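Local coordinates for protein hyaluronidase (Thermobaculum terrenum, PDB 5DIY) that probably removes O-linked N-acetylglucosamine from proteins as a hexosaminidase of glycoside hydrolase family 84, here in an active-site mutant form, at residues Asp25-Met30 and Glu69-Cys74; Asn36-Ala41 and Ile76-Ala81; Lys380-Tyr385 and Val440-Leu445. One frame throughout, in Å; residues are numbered along the deposited sequence.

Contact 1 (Asp25-Met30 and Glu69-Cys74); sequences DMFEFM and EKAGSC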
ATOM      1  N   ASP C  25      17.021   9.140   7.122  1.00 32.61           N
ATOM      2  CA  ASP C  25      16.432   8.492   8.297  1.00 32.72           C
ATOM      3  C   ASP C  25      15.982   7.049   7.995  1.00 30.70           C
ATOM      4  O   ASP C  25      16.244   6.138   8.776  1.00 30.14           O
ATOM      5  CB  ASP C  25      15.250   9.331   8.794  1.00 34.66           C
ATOM      6  CG  ASP C  25      14.604   8.756  10.035  1.00 37.06           C
ATOM      7  OD1 ASP C  25      15.106   9.022  11.149  1.00 38.23           O
ATOM      8  OD2 ASP C  25      13.587   8.043   9.891  1.00 38.24           O
ATOM      9  N   MET C  26      15.314   6.841   6.861  1.00 30.00           N
ATOM     10  CA  MET C  26      14.928   5.490   6.440  1.00 28.69           C
ATOM     11  C   MET C  26      16.137   4.558   6.309  1.00 28.74           C
ATOM     12  O   MET C  26      16.038   3.382   6.657  1.00 26.81           O
ATOM     13  CB  MET C  26      14.136   5.518   5.124  1.00 29.32           C
ATOM     14  CG  MET C  26      13.449   4.201   4.763  1.00 29.59           C
ATOM     15  SD  MET C  26      12.261   3.602   5.993  1.00 29.55           S
ATOM     16  CE  MET C  26      10.954   4.809   5.832  1.00 29.30           C
ATOM     17  N   PHE C  27      17.278   5.072   5.836  1.00 29.17           N
ATOM     18  CA  PHE C  27      18.488   4.242   5.728  1.00 29.82           C
ATOM     19  C   PHE C  27      18.968   3.746   7.093  1.00 29.88           C
ATOM     20  O   PHE C  27      19.462   2.619   7.200  1.00 29.57           O
ATOM     21  CB  PHE C  27      19.631   4.963   4.995  1.00 31.08           C
ATOM     22  CG  PHE C  27      19.345   5.297   3.544  1.00 32.86           C
ATOM     23  CD1 PHE C  27      18.328   4.666   2.815  1.00 33.88           C
ATOM     24  CD2 PHE C  27      20.134   6.236   2.891  1.00 33.74           C
ATOM     25  CE1 PHE C  27      18.098   4.990   1.485  1.00 34.38           C
ATOM     26  CE2 PHE C  27      19.905   6.563   1.557  1.00 35.33           C
ATOM     27  CZ  PHE C  27      18.886   5.941   0.853  1.00 34.70           C
ATOM     28  N   GLU C  28      18.813   4.574   8.126  1.00 30.18           N
ATOM     29  CA  GLU C  28      19.122   4.161   9.504  1.00 31.90           C
ATOM     30  C   GLU C  28      18.145   3.092   9.999  1.00 30.91           C
ATOM     31  O   GLU C  28      18.567   2.097  10.585  1.00 31.61           O
ATOM     32  CB  GLU C  28      19.129   5.363  10.453  1.00 33.59           C
ATOM     33  CG  GLU C  28      20.285   6.322  10.189  1.00 35.61           C
ATOM     34  CD  GLU C  28      20.193   7.634  10.952  1.00 36.70           C
ATOM     35  OE1 GLU C  28      19.114   7.971  11.495  1.00 38.65           O
ATOM     36  OE2 GLU C  28      21.216   8.348  10.992  1.00 37.52           O
ATOM     37  N   PHE C  29      16.849   3.293   9.755  1.00 30.32           N
ATOM     38  CA  PHE C  29      15.833   2.266  10.035  1.00 30.16           C
ATOM     39  C   PHE C  29      16.131   0.952   9.292  1.00 29.62           C
ATOM     40  O   PHE C  29      16.022  -0.137   9.871  1.00 28.16           O
ATOM     41  CB  PHE C  29      14.428   2.779   9.682  1.00 31.40           C
ATOM     42  CG  PHE C  29      13.357   1.718   9.740  1.00 31.96           C
ATOM     43  CD1 PHE C  29      12.711   1.425  10.937  1.00 31.93           C
ATOM     44  CD2 PHE C  29      12.991   1.015   8.592  1.00 32.32           C
ATOM     45  CE1 PHE C  29      11.727   0.444  10.989  1.00 32.58           C
ATOM     46  CE2 PHE C  29      12.009   0.032   8.641  1.00 33.09           C
ATOM     47  CZ  PHE C  29      11.376  -0.252   9.844  1.00 32.83           C
ATOM     48  N   MET C  30      16.508   1.061   8.019  1.00 29.46           N
ATOM     49  CA  MET C  30      16.882  -0.112   7.219  1.00 29.98           C
ATOM     50  C   MET C  30      18.046  -0.895   7.840  1.00 30.63           C
ATOM     51  O   MET C  30      17.974  -2.121   7.960  1.00 29.89           O
ATOM     52  CB  MET C  30      17.219   0.296   5.776  1.00 29.94           C
ATOM     53  CG  MET C  30      15.996   0.617   4.936  1.00 29.50           C
ATOM     54  SD  MET C  30      16.405   1.351   3.346  1.00 29.68           S
ATOM     55  CE  MET C  30      16.888  -0.107   2.420  1.00 29.65           C
ATOM     56  N   GLU C  69      26.317   8.042  -0.134  1.00 35.48           N
ATOM     57  CA  GLU C  69      27.278   7.884   0.967  1.00 36.67           C
ATOM     58  C   GLU C  69      26.610   7.377   2.250  1.00 35.34           C
ATOM     59  O   GLU C  69      27.179   6.537   2.949  1.00 34.56           O
ATOM     60  CB  GLU C  69      28.050   9.186   1.220  1.00 39.36           C
ATOM     61  CG  GLU C  69      29.070   9.481   0.120  1.00 42.60           C
ATOM     62  CD  GLU C  69      29.776  10.823   0.264  1.00 45.21           C
ATOM     63  OE1 GLU C  69      29.492  11.573   1.225  1.00 47.06           O
ATOM     64  OE2 GLU C  69      30.626  11.128  -0.601  1.00 47.87           O
ATOM     65  N   LYS C  70      25.405   7.869   2.547  1.00 35.09           N
ATOM     66  CA  LYS C  70      24.651   7.390   3.712  1.00 35.19           C
ATOM     67  C   LYS C  70      24.285   5.911   3.558  1.00 34.55           C
ATOM     68  O   LYS C  70      24.476   5.125   4.488  1.00 34.51           O
ATOM     69  CB  LYS C  70      23.390   8.232   3.943  1.00 36.07           C
ATOM     70  CG  LYS C  70      22.620   7.904   5.224  1.00 36.38           C
ATOM     71  CD  LYS C  70      23.415   8.247   6.473  1.00 36.87           C
ATOM     72  CE  LYS C  70      22.593   8.031   7.731  1.00 38.30           C
ATOM     73  NZ  LYS C  70      23.340   8.464   8.947  1.00 39.64           N
ATOM     74  N   ALA C  71      23.774   5.549   2.380  1.00 34.10           N
ATOM     75  CA  ALA C  71      23.467   4.157   2.043  1.00 33.53           C
ATOM     76  C   ALA C  71      24.659   3.234   2.284  1.00 33.64           C
ATOM     77  O   ALA C  71      24.524   2.186   2.925  1.00 34.17           O
ATOM     78  CB  ALA C  71      23.012   4.057   0.593  1.00 33.89           C
ATOM     79  N   GLY C  72      25.824   3.631   1.776  1.00 33.79           N
ATOM     80  CA  GLY C  72      27.048   2.860   1.956  1.00 33.97           C
ATOM     81  C   GLY C  72      27.428   2.702   3.412  1.00 34.86           C
ATOM     82  O   GLY C  72      27.751   1.599   3.856  1.00 34.31           O
ATOM     83  N   SER C  73      27.370   3.803   4.162  1.00 36.77           N
ATOM     84  CA  SER C  73      27.653   3.779   5.606  1.00 37.72           C
ATOM     85  C   SER C  73      26.650   2.931   6.403  1.00 37.62           C
ATOM     86  O   SER C  73      26.970   2.471   7.493  1.00 37.35           O
ATOM     87  CB  SER C  73      27.703   5.206   6.180  1.00 38.00           C
ATOM     88  OG  SER C  73      26.417   5.806   6.210  1.00 38.43           O
ATOM     89  N   CYS C  74      25.444   2.741   5.859  1.00 38.26           N
ATOM     90  CA  CYS C  74      24.403   1.906   6.479  1.00 37.53           C
ATOM     91  C   CYS C  74      24.303   0.474   5.923  1.00 36.98           C
ATOM     92  O   CYS C  74      23.368  -0.253   6.258  1.00 37.39           O
ATOM     93  CB  CYS C  74      23.048   2.616   6.365  1.00 37.60           C
ATOM     94  SG  CYS C  74      22.949   4.126   7.348  1.00 38.01           S
TER
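Phe27 puts its ring against the last turn of the helix that carries Lys70 and Ala71. Ring atom CD2 lies 3.7 Å from the backbone N of Ala71. The CB of Ala71 sits over one face of the ring, 4.1 Å from CE2. Lys70 comes to the ring edge, with its CG 3.8 Å from Phe27 CD2. Cys74 SG, just past the helix end, packs 4.2 Å from Phe27 CB, and Cys74 CB lies 3.7 Å from Phe27 O. Farther out, Lys70 NZ makes a salt bridge with Glu28 OE2 at 3.0 Å. The ammonium meets that oxygen on its anti side, 24° out of the carboxylate plane. Lys70 CG stands anti to the backbone N, and the bend at chi2 (66°) sets CD; CE and NZ lie beside Glu28. The two segments belong to helices 20-32 and 58-73, neighbours in the outer layer of a TIM barrel. The segment axes run nearly parallel, 14° apart, and approach to 9.5 Å. In the next shell, Ser73 OG donates to Lys70 O, which also accepts from Cys74 N. Helix 20-32 also faces helix 262-277, where Asp25 forms a salt bridge with Lys266. Phe27 also meets Tyr38 edge-to-face.

Contact 2 (Asn36-Ala41 and Ile76-Ala81); sequences NAYIYA and INFTFA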
ATOM      1  N   ASN C  36      19.081  -4.280   3.233  1.00 27.46           N
ATOM      2  CA  ASN C  36      20.391  -3.974   2.633  1.00 27.33           C
ATOM      3  C   ASN C  36      20.355  -3.412   1.205  1.00 27.06           C
ATOM      4  O   ASN C  36      21.380  -3.414   0.516  1.00 26.02           O
ATOM      5  CB  ASN C  36      21.263  -5.234   2.661  1.00 26.93           C
ATOM      6  CG  ASN C  36      20.793  -6.296   1.685  1.00 27.20           C
ATOM      7  OD1 ASN C  36      19.683  -6.225   1.154  1.00 27.86           O
ATOM      8  ND2 ASN C  36      21.633  -7.285   1.447  1.00 26.93           N
ATOM      9  N   ALA C  37      19.192  -2.932   0.761  1.00 25.91           N
ATOM     10  CA  ALA C  37      19.036  -2.512  -0.631  1.00 24.99           C
ATOM     11  C   ALA C  37      17.968  -1.442  -0.790  1.00 24.59           C
ATOM     12  O   ALA C  37      16.865  -1.588  -0.272  1.00 23.96           O
ATOM     13  CB  ALA C  37      18.700  -3.720  -1.491  1.00 25.02           C
ATOM     14  N   TYR C  38      18.301  -0.375  -1.517  1.00 24.02           N
ATOM     15  CA  TYR C  38      17.370   0.709  -1.797  1.00 24.07           C
ATOM     16  C   TYR C  38      17.381   1.025  -3.276  1.00 23.91           C
ATOM     17  O   TYR C  38      18.454   1.167  -3.858  1.00 24.04           O
ATOM     18  CB  TYR C  38      17.758   1.958  -1.009  1.00 23.83           C
ATOM     19  CG  TYR C  38      17.020   3.210  -1.418  1.00 23.52           C
ATOM     20  CD1 TYR C  38      15.716   3.450  -0.977  1.00 23.43           C
ATOM     21  CD2 TYR C  38      17.631   4.171  -2.229  1.00 23.53           C
ATOM     22  CE1 TYR C  38      15.040   4.603  -1.342  1.00 23.14           C
ATOM     23  CE2 TYR C  38      16.954   5.321  -2.608  1.00 23.56           C
ATOM     24  CZ  TYR C  38      15.665   5.537  -2.156  1.00 23.37           C
ATOM     25  OH  TYR C  38      15.003   6.683  -2.521  1.00 23.91           O
ATOM     26  N   ILE C  39      16.193   1.158  -3.870  1.00 23.18           N
ATOM     27  CA  ILE C  39      16.059   1.618  -5.250  1.00 23.81           C
ATOM     28  C   ILE C  39      15.402   2.998  -5.282  1.00 24.07           C
ATOM     29  O   ILE C  39      14.295   3.189  -4.757  1.00 24.54           O
ATOM     30  CB  ILE C  39      15.251   0.637  -6.128  1.00 24.17           C
ATOM     31  CG1 ILE C  39      16.022  -0.675  -6.311  1.00 24.57           C
ATOM     32  CG2 ILE C  39      14.970   1.246  -7.504  1.00 24.67           C
ATOM     33  CD1 ILE C  39      15.170  -1.842  -6.758  1.00 24.43           C
ATOM     34  N   TYR C  40      16.086   3.944  -5.919  1.00 23.93           N
ATOM     35  CA  TYR C  40      15.530   5.267  -6.176  1.00 24.56           C
ATOM     36  C   TYR C  40      14.697   5.219  -7.450  1.00 24.94           C
ATOM     37  O   TYR C  40      15.249   5.042  -8.537  1.00 24.13           O
ATOM     38  CB  TYR C  40      16.645   6.305  -6.318  1.00 24.27           C
ATOM     39  CG  TYR C  40      16.117   7.683  -6.564  1.00 24.44           C
ATOM     40  CD1 TYR C  40      15.780   8.512  -5.503  1.00 25.32           C
ATOM     41  CD2 TYR C  40      15.922   8.159  -7.863  1.00 24.74           C
ATOM     42  CE1 TYR C  40      15.277   9.782  -5.721  1.00 24.73           C
ATOM     43  CE2 TYR C  40      15.419   9.431  -8.088  1.00 24.85           C
ATOM     44  CZ  TYR C  40      15.101  10.238  -7.007  1.00 24.85           C
ATOM     45  OH  TYR C  40      14.598  11.500  -7.207  1.00 24.71           O
ATOM     46  N   ALA C  41      13.374   5.368  -7.317  1.00 25.63           N
ATOM     47  CA  ALA C  41      12.475   5.376  -8.476  1.00 25.60           C
ATOM     48  C   ALA C  41      11.124   6.093  -8.271  1.00 26.30           C
ATOM     49  O   ALA C  41      10.095   5.581  -8.708  1.00 26.51           O
ATOM     50  CB  ALA C  41      12.227   3.936  -8.921  1.00 25.75           C
ATOM     51  N   ILE C  76      23.777  -0.426   2.820  1.00 35.05           N
ATOM     52  CA  ILE C  76      22.705  -0.438   1.833  1.00 35.49           C
ATOM     53  C   ILE C  76      23.311  -0.293   0.440  1.00 34.36           C
ATOM     54  O   ILE C  76      24.087   0.630   0.205  1.00 34.97           O
ATOM     55  CB  ILE C  76      21.723   0.750   2.026  1.00 35.86           C
ATOM     56  CG1 ILE C  76      21.338   0.955   3.501  1.00 37.85           C
ATOM     57  CG2 ILE C  76      20.489   0.581   1.150  1.00 35.64           C
ATOM     58  CD1 ILE C  76      20.681  -0.230   4.154  1.00 38.09           C
ATOM     59  N   ASN C  77      22.948  -1.186  -0.479  1.00 34.37           N
ATOM     60  CA  ASN C  77      23.279  -1.009  -1.894  1.00 33.76           C
ATOM     61  C   ASN C  77      22.278  -0.028  -2.498  1.00 32.59           C
ATOM     62  O   ASN C  77      21.074  -0.292  -2.481  1.00 32.57           O
ATOM     63  CB  ASN C  77      23.236  -2.350  -2.635  1.00 35.77           C
ATOM     64  CG  ASN C  77      23.776  -2.265  -4.065  1.00 37.81           C
ATOM     65  OD1 ASN C  77      24.646  -1.448  -4.380  1.00 38.33           O
ATOM     66  ND2 ASN C  77      23.266  -3.126  -4.934  1.00 39.20           N
ATOM     67  N   PHE C  78      22.772   1.107  -2.993  1.00 30.02           N
ATOM     68  CA  PHE C  78      21.933   2.119  -3.634  1.00 30.40           C
ATOM     69  C   PHE C  78      21.826   1.808  -5.124  1.00 31.12           C
ATOM     70  O   PHE C  78      22.846   1.707  -5.812  1.00 32.04           O
ATOM     71  CB  PHE C  78      22.543   3.508  -3.433  1.00 30.32           C
ATOM     72  CG  PHE C  78      21.695   4.648  -3.951  1.00 30.76           C
ATOM     73  CD1 PHE C  78      21.636   4.942  -5.315  1.00 30.27           C
ATOM     74  CD2 PHE C  78      21.002   5.474  -3.066  1.00 30.33           C
ATOM     75  CE1 PHE C  78      20.878   6.004  -5.780  1.00 29.99           C
ATOM     76  CE2 PHE C  78      20.243   6.537  -3.529  1.00 30.24           C
ATOM     77  CZ  PHE C  78      20.182   6.806  -4.887  1.00 30.53           C
ATOM     78  N   THR C  79      20.594   1.679  -5.614  1.00 29.72           N
ATOM     79  CA  THR C  79      20.317   1.510  -7.036  1.00 28.91           C
ATOM     80  C   THR C  79      19.598   2.745  -7.560  1.00 28.59           C
ATOM     81  O   THR C  79      18.586   3.163  -7.001  1.00 29.12           O
ATOM     82  CB  THR C  79      19.449   0.261  -7.283  1.00 28.82           C
ATOM     83  OG1 THR C  79      20.173  -0.908  -6.887  1.00 29.27           O
ATOM     84  CG2 THR C  79      19.043   0.122  -8.761  1.00 28.31           C
ATOM     85  N   PHE C  80      20.133   3.324  -8.631  1.00 28.08           N
ATOM     86  CA  PHE C  80      19.475   4.408  -9.340  1.00 28.13           C
ATOM     87  C   PHE C  80      18.649   3.783 -10.446  1.00 27.65           C
ATOM     88  O   PHE C  80      19.193   3.045 -11.273  1.00 27.90           O
ATOM     89  CB  PHE C  80      20.488   5.385  -9.945  1.00 28.68           C
ATOM     90  CG  PHE C  80      19.853   6.442 -10.806  1.00 29.37           C
ATOM     91  CD1 PHE C  80      19.233   7.542 -10.230  1.00 30.28           C
ATOM     92  CD2 PHE C  80      19.833   6.313 -12.191  1.00 30.04           C
ATOM     93  CE1 PHE C  80      18.618   8.504 -11.019  1.00 30.59           C
ATOM     94  CE2 PHE C  80      19.225   7.272 -12.984  1.00 30.20           C
ATOM     95  CZ  PHE C  80      18.619   8.369 -12.401  1.00 30.32           C
ATOM     96  N   ALA C  81      17.350   4.073 -10.477  1.00 26.54           N
ATOM     97  CA  ALA C  81      16.493   3.609 -11.565  1.00 26.56           C
ATOM     98  C   ALA C  81      16.069   4.741 -12.495  1.00 27.02           C
ATOM     99  O   ALA C  81      15.978   5.900 -12.086  1.00 26.32           O
ATOM    100  CB  ALA C  81      15.275   2.883 -11.025  1.00 26.84           C
TER
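Tyr38 and Phe78 lie side by side on the face of the sheet turned to the helices, and their CE2 atoms come within 3.6 Å. The ring planes are inclined at 51°. Phe78 CZ also touches CB of Tyr40, at 3.8 Å. Phe78 CG stands anti to the backbone N, and the side chain also touches Leu67, Ile68 and Ala71 of helix 58-73. An alanine in place of Phe78 would probably open a gap beside the Tyr38 ring and leave CB of Tyr40 without this neighbour. On the other face, Ile39 CG1 packs against Thr79 CB at 3.7 Å. Next to them Ile39 CG2 meets Ala81 CB at 3.9 Å. Five backbone hydrogen bonds join the strands in a ladder. The bond from Tyr38 N to Asn77 O measures 2.9 Å and is nearly straight, at 175°. The end at Asn36 and Asn77 is the more open to solvent; both residues are partly exposed, yet their backbones stay bonded. There Asn77 N reaches Asn36 O from 45° above the carbonyl plane. The Asn36 side chain turns to backbone atoms of Arg5 and Arg7. At the opposite end Ala41 CB meets Ala81 CB, and Ala41 lies close to Gly12, which binds N-acetylglucosamine. The pair is two adjacent parallel strands of a TIM barrel, linked by helix 58-73 in a beta-alpha-beta unit.

Contact 3 (Lys380-Tyr385 and Val440-Leu445); sequences KLWTDY and VVRNFL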
ATOM      1  N   LYS C 380     -12.453   9.181  15.338  1.00 26.91           N
ATOM      2  CA  LYS C 380     -13.230   9.841  16.398  1.00 27.59           C
ATOM      3  C   LYS C 380     -14.625  10.236  15.921  1.00 26.18           C
ATOM      4  O   LYS C 380     -15.599  10.025  16.635  1.00 26.25           O
ATOM      5  CB  LYS C 380     -12.506  11.072  16.981  1.00 29.76           C
ATOM      6  CG  LYS C 380     -13.406  11.925  17.874  1.00 31.39           C
ATOM      7  CD  LYS C 380     -12.671  12.657  18.978  1.00 34.31           C
ATOM      8  CE  LYS C 380     -13.666  13.333  19.921  1.00 34.65           C
ATOM      9  NZ  LYS C 380     -14.526  14.328  19.215  1.00 35.04           N
ATOM     10  N   LEU C 381     -14.720  10.820  14.731  1.00 25.75           N
ATOM     11  CA  LEU C 381     -16.026  11.173  14.166  1.00 25.46           C
ATOM     12  C   LEU C 381     -16.975   9.963  14.099  1.00 24.96           C
ATOM     13  O   LEU C 381     -18.111  10.046  14.566  1.00 23.01           O
ATOM     14  CB  LEU C 381     -15.875  11.833  12.784  1.00 26.75           C
ATOM     15  CG  LEU C 381     -15.840  13.374  12.676  1.00 27.78           C
ATOM     16  CD1 LEU C 381     -15.323  14.083  13.926  1.00 28.70           C
ATOM     17  CD2 LEU C 381     -15.060  13.816  11.445  1.00 27.19           C
ATOM     18  N   TRP C 382     -16.506   8.838  13.554  1.00 23.62           N
ATOM     19  CA  TRP C 382     -17.348   7.627  13.485  1.00 23.75           C
ATOM     20  C   TRP C 382     -17.785   7.185  14.883  1.00 22.92           C
ATOM     21  O   TRP C 382     -18.910   6.737  15.068  1.00 22.49           O
ATOM     22  CB  TRP C 382     -16.630   6.467  12.774  1.00 23.27           C
ATOM     23  CG  TRP C 382     -16.548   6.565  11.266  1.00 22.53           C
ATOM     24  CD1 TRP C 382     -15.413   6.551  10.513  1.00 22.78           C
ATOM     25  CD2 TRP C 382     -17.640   6.649  10.340  1.00 22.48           C
ATOM     26  NE1 TRP C 382     -15.723   6.639   9.177  1.00 22.39           N
ATOM     27  CE2 TRP C 382     -17.084   6.696   9.043  1.00 22.60           C
ATOM     28  CE3 TRP C 382     -19.033   6.700  10.480  1.00 22.37           C
ATOM     29  CZ2 TRP C 382     -17.874   6.794   7.890  1.00 22.91           C
ATOM     30  CZ3 TRP C 382     -19.817   6.797   9.335  1.00 22.73           C
ATOM     31  CH2 TRP C 382     -19.233   6.843   8.056  1.00 22.43           C
ATOM     32  N   THR C 383     -16.888   7.340  15.858  1.00 23.60           N
ATOM     33  CA  THR C 383     -17.169   7.054  17.268  1.00 23.25           C
ATOM     34  C   THR C 383     -18.244   7.982  17.851  1.00 23.83           C
ATOM     35  O   THR C 383     -19.147   7.514  18.555  1.00 23.20           O
ATOM     36  CB  THR C 383     -15.882   7.148  18.118  1.00 23.33           C
ATOM     37  OG1 THR C 383     -14.823   6.431  17.463  1.00 22.83           O
ATOM     38  CG2 THR C 383     -16.098   6.588  19.524  1.00 22.85           C
ATOM     39  N   ASP C 384     -18.152   9.279  17.549  1.00 24.58           N
ATOM     40  CA  ASP C 384     -19.185  10.254  17.938  1.00 25.79           C
ATOM     41  C   ASP C 384     -20.555   9.845  17.402  1.00 25.41           C
ATOM     42  O   ASP C 384     -21.567   9.982  18.092  1.00 25.10           O
ATOM     43  CB  ASP C 384     -18.870  11.674  17.416  1.00 27.04           C
ATOM     44  CG  ASP C 384     -17.666  12.322  18.093  1.00 27.31           C
ATOM     45  OD1 ASP C 384     -17.323  11.979  19.236  1.00 28.44           O
ATOM     46  OD2 ASP C 384     -17.057  13.202  17.457  1.00 29.16           O
ATOM     47  N   TYR C 385     -20.583   9.326  16.175  1.00 25.94           N
ATOM     48  CA  TYR C 385     -21.851   8.974  15.529  1.00 26.01           C
ATOM     49  C   TYR C 385     -22.454   7.703  16.138  1.00 25.42           C
ATOM     50  O   TYR C 385     -23.672   7.623  16.329  1.00 25.48           O
ATOM     51  CB  TYR C 385     -21.691   8.835  14.011  1.00 26.28           C
ATOM     52  CG  TYR C 385     -20.996   9.989  13.306  1.00 27.65           C
ATOM     53  CD1 TYR C 385     -20.862  11.261  13.900  1.00 28.60           C
ATOM     54  CD2 TYR C 385     -20.486   9.818  12.021  1.00 27.97           C
ATOM     55  CE1 TYR C 385     -20.222  12.300  13.238  1.00 28.19           C
ATOM     56  CE2 TYR C 385     -19.855  10.855  11.352  1.00 28.66           C
ATOM     57  CZ  TYR C 385     -19.721  12.093  11.966  1.00 29.31           C
ATOM     58  OH  TYR C 385     -19.089  13.119  11.294  1.00 29.74           O
ATOM     59  N   VAL C 440     -18.404   0.016   7.284  1.00 22.02           N
ATOM     60  CA  VAL C 440     -19.071  -0.851   8.255  1.00 22.07           C
ATOM     61  C   VAL C 440     -19.872  -0.001   9.250  1.00 20.77           C
ATOM     62  O   VAL C 440     -21.038  -0.284   9.504  1.00 20.79           O
ATOM     63  CB  VAL C 440     -18.073  -1.755   9.013  1.00 22.25           C
ATOM     64  CG1 VAL C 440     -18.815  -2.679   9.972  1.00 22.67           C
ATOM     65  CG2 VAL C 440     -17.231  -2.570   8.034  1.00 22.67           C
ATOM     66  N   VAL C 441     -19.252   1.042   9.792  1.00 20.30           N
ATOM     67  CA  VAL C 441     -19.956   1.938  10.714  1.00 19.84           C
ATOM     68  C   VAL C 441     -21.034   2.697   9.943  1.00 19.77           C
ATOM     69  O   VAL C 441     -22.167   2.799  10.404  1.00 18.74           O
ATOM     70  CB  VAL C 441     -18.998   2.888  11.458  1.00 19.85           C
ATOM     71  CG1 VAL C 441     -19.771   3.856  12.349  1.00 19.99           C
ATOM     72  CG2 VAL C 441     -18.022   2.091  12.305  1.00 19.69           C
ATOM     73  N   ARG C 442     -20.689   3.188   8.752  1.00 20.57           N
ATOM     74  CA  ARG C 442     -21.665   3.831   7.861  1.00 20.28           C
ATOM     75  C   ARG C 442     -22.931   2.998   7.696  1.00 20.41           C
ATOM     76  O   ARG C 442     -24.038   3.486   7.975  1.00 20.14           O
ATOM     77  CB  ARG C 442     -21.054   4.097   6.485  1.00 20.41           C
ATOM     78  CG  ARG C 442     -21.913   4.941   5.557  1.00 20.62           C
ATOM     79  CD  ARG C 442     -21.397   4.884   4.127  1.00 20.62           C
ATOM     80  NE  ARG C 442     -20.068   5.478   4.035  1.00 21.02           N
ATOM     81  CZ  ARG C 442     -19.809   6.782   3.961  1.00 21.01           C
ATOM     82  NH1 ARG C 442     -20.789   7.676   3.949  1.00 21.35           N
ATOM     83  NH2 ARG C 442     -18.546   7.197   3.893  1.00 21.63           N
ATOM     84  N   ASN C 443     -22.764   1.744   7.265  1.00 19.91           N
ATOM     85  CA  ASN C 443     -23.911   0.867   6.980  1.00 19.94           C
ATOM     86  C   ASN C 443     -24.726   0.569   8.241  1.00 19.26           C
ATOM     87  O   ASN C 443     -25.943   0.472   8.176  1.00 18.34           O
ATOM     88  CB  ASN C 443     -23.481  -0.448   6.298  1.00 20.33           C
ATOM     89  CG  ASN C 443     -22.837  -0.242   4.925  1.00 20.85           C
ATOM     90  OD1 ASN C 443     -23.041   0.770   4.253  1.00 20.37           O
ATOM     91  ND2 ASN C 443     -22.049  -1.222   4.504  1.00 21.88           N
ATOM     92  N   PHE C 444     -24.053   0.446   9.385  1.00 19.42           N
ATOM     93  CA  PHE C 444     -24.744   0.272  10.658  1.00 20.20           C
ATOM     94  C   PHE C 444     -25.605   1.492  10.979  1.00 19.92           C
ATOM     95  O   PHE C 444     -26.774   1.348  11.310  1.00 19.45           O
ATOM     96  CB  PHE C 444     -23.761  -0.005  11.802  1.00 21.27           C
ATOM     97  CG  PHE C 444     -24.424  -0.155  13.151  1.00 21.87           C
ATOM     98  CD1 PHE C 444     -25.243  -1.252  13.415  1.00 22.62           C
ATOM     99  CD2 PHE C 444     -24.223   0.796  14.158  1.00 22.37           C
ATOM    100  CE1 PHE C 444     -25.859  -1.399  14.657  1.00 23.50           C
ATOM    101  CE2 PHE C 444     -24.838   0.661  15.397  1.00 23.16           C
ATOM    102  CZ  PHE C 444     -25.659  -0.439  15.649  1.00 24.17           C
ATOM    103  N   LEU C 445     -25.025   2.681  10.852  1.00 20.28           N
ATOM    104  CA  LEU C 445     -25.747   3.934  11.107  1.00 20.44           C
ATOM    105  C   LEU C 445     -26.934   4.147  10.162  1.00 20.29           C
ATOM    106  O   LEU C 445     -28.013   4.581  10.596  1.00 20.10           O
ATOM    107  CB  LEU C 445     -24.777   5.131  11.070  1.00 20.69           C
ATOM    108  CG  LEU C 445     -23.740   5.135  12.201  1.00 20.49           C
ATOM    109  CD1 LEU C 445     -22.672   6.200  11.987  1.00 20.96           C
ATOM    110  CD2 LEU C 445     -24.399   5.298  13.562  1.00 20.97           C
TER
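Trp382 has CG anti to its carbonyl carbon (chi1 -76°), beside the backbone N, and the six-membered part of its indole lies against helix 440-451. Val441 has CG1 anti to its backbone N, which sets that methyl against the ring. The two side chains point opposite ways and overlap along their flanks. CB of Val441 lies over one face of the indole, offset toward the rim, and CG1 comes to 3.5 Å from Trp382 CE3. Arg442 meets the far end of the indole. Its CB is 3.7 Å from Trp382 CH2. The guanidinium then stands almost perpendicular to the indole, with the planes 84° apart. Trp382 CH2 lies over the centre of the guanidinium face, 4.1 Å above it. The polar end of Arg442 is held from elsewhere, by a salt bridge from NE to Asp439 and a hydrogen bond from NH2 to Ala429 O. Leu445 fills the next turn. Its CD1 lies in the plane of the indole at the edge, 3.9 Å from Trp382 CZ3. The same methyl is 3.5 Å from Tyr385 CB, while CD2 packs on the Tyr385 backbone, 3.7 Å from its O. Phe432 meets Trp382 edge-to-face, and Leu422 and Leu426 of helix 412-428 pack on Leu445. The axes of the two segments run 20° from parallel and come no closer than 10.6 Å. This is side-chain packing between helices 373-398 and 440-451 in the C-terminal all-helical region, away from the annotated sugar-binding residues.

From the N terminus, strand 6-11 is followed by helix 20-32, strand 37-40, helix 58-73 and strand 77-82. Contact 1 joins the two helices and contact 2 the last two strands. Their segments alternate along the chain, so the loops they close cross. The two contacts also touch. Met30 packs on Ile76, and Ala71 O probably accepts a hydrogen bond from Ile76 N. Together they tie the outer helices to the barrel wall. Contact 3 opens much later and closes a separate loop, a little over half of it helix. It lies on the opposite side of the chain's centre, about 42 Å from each of the others between centres, in the C-terminal helices.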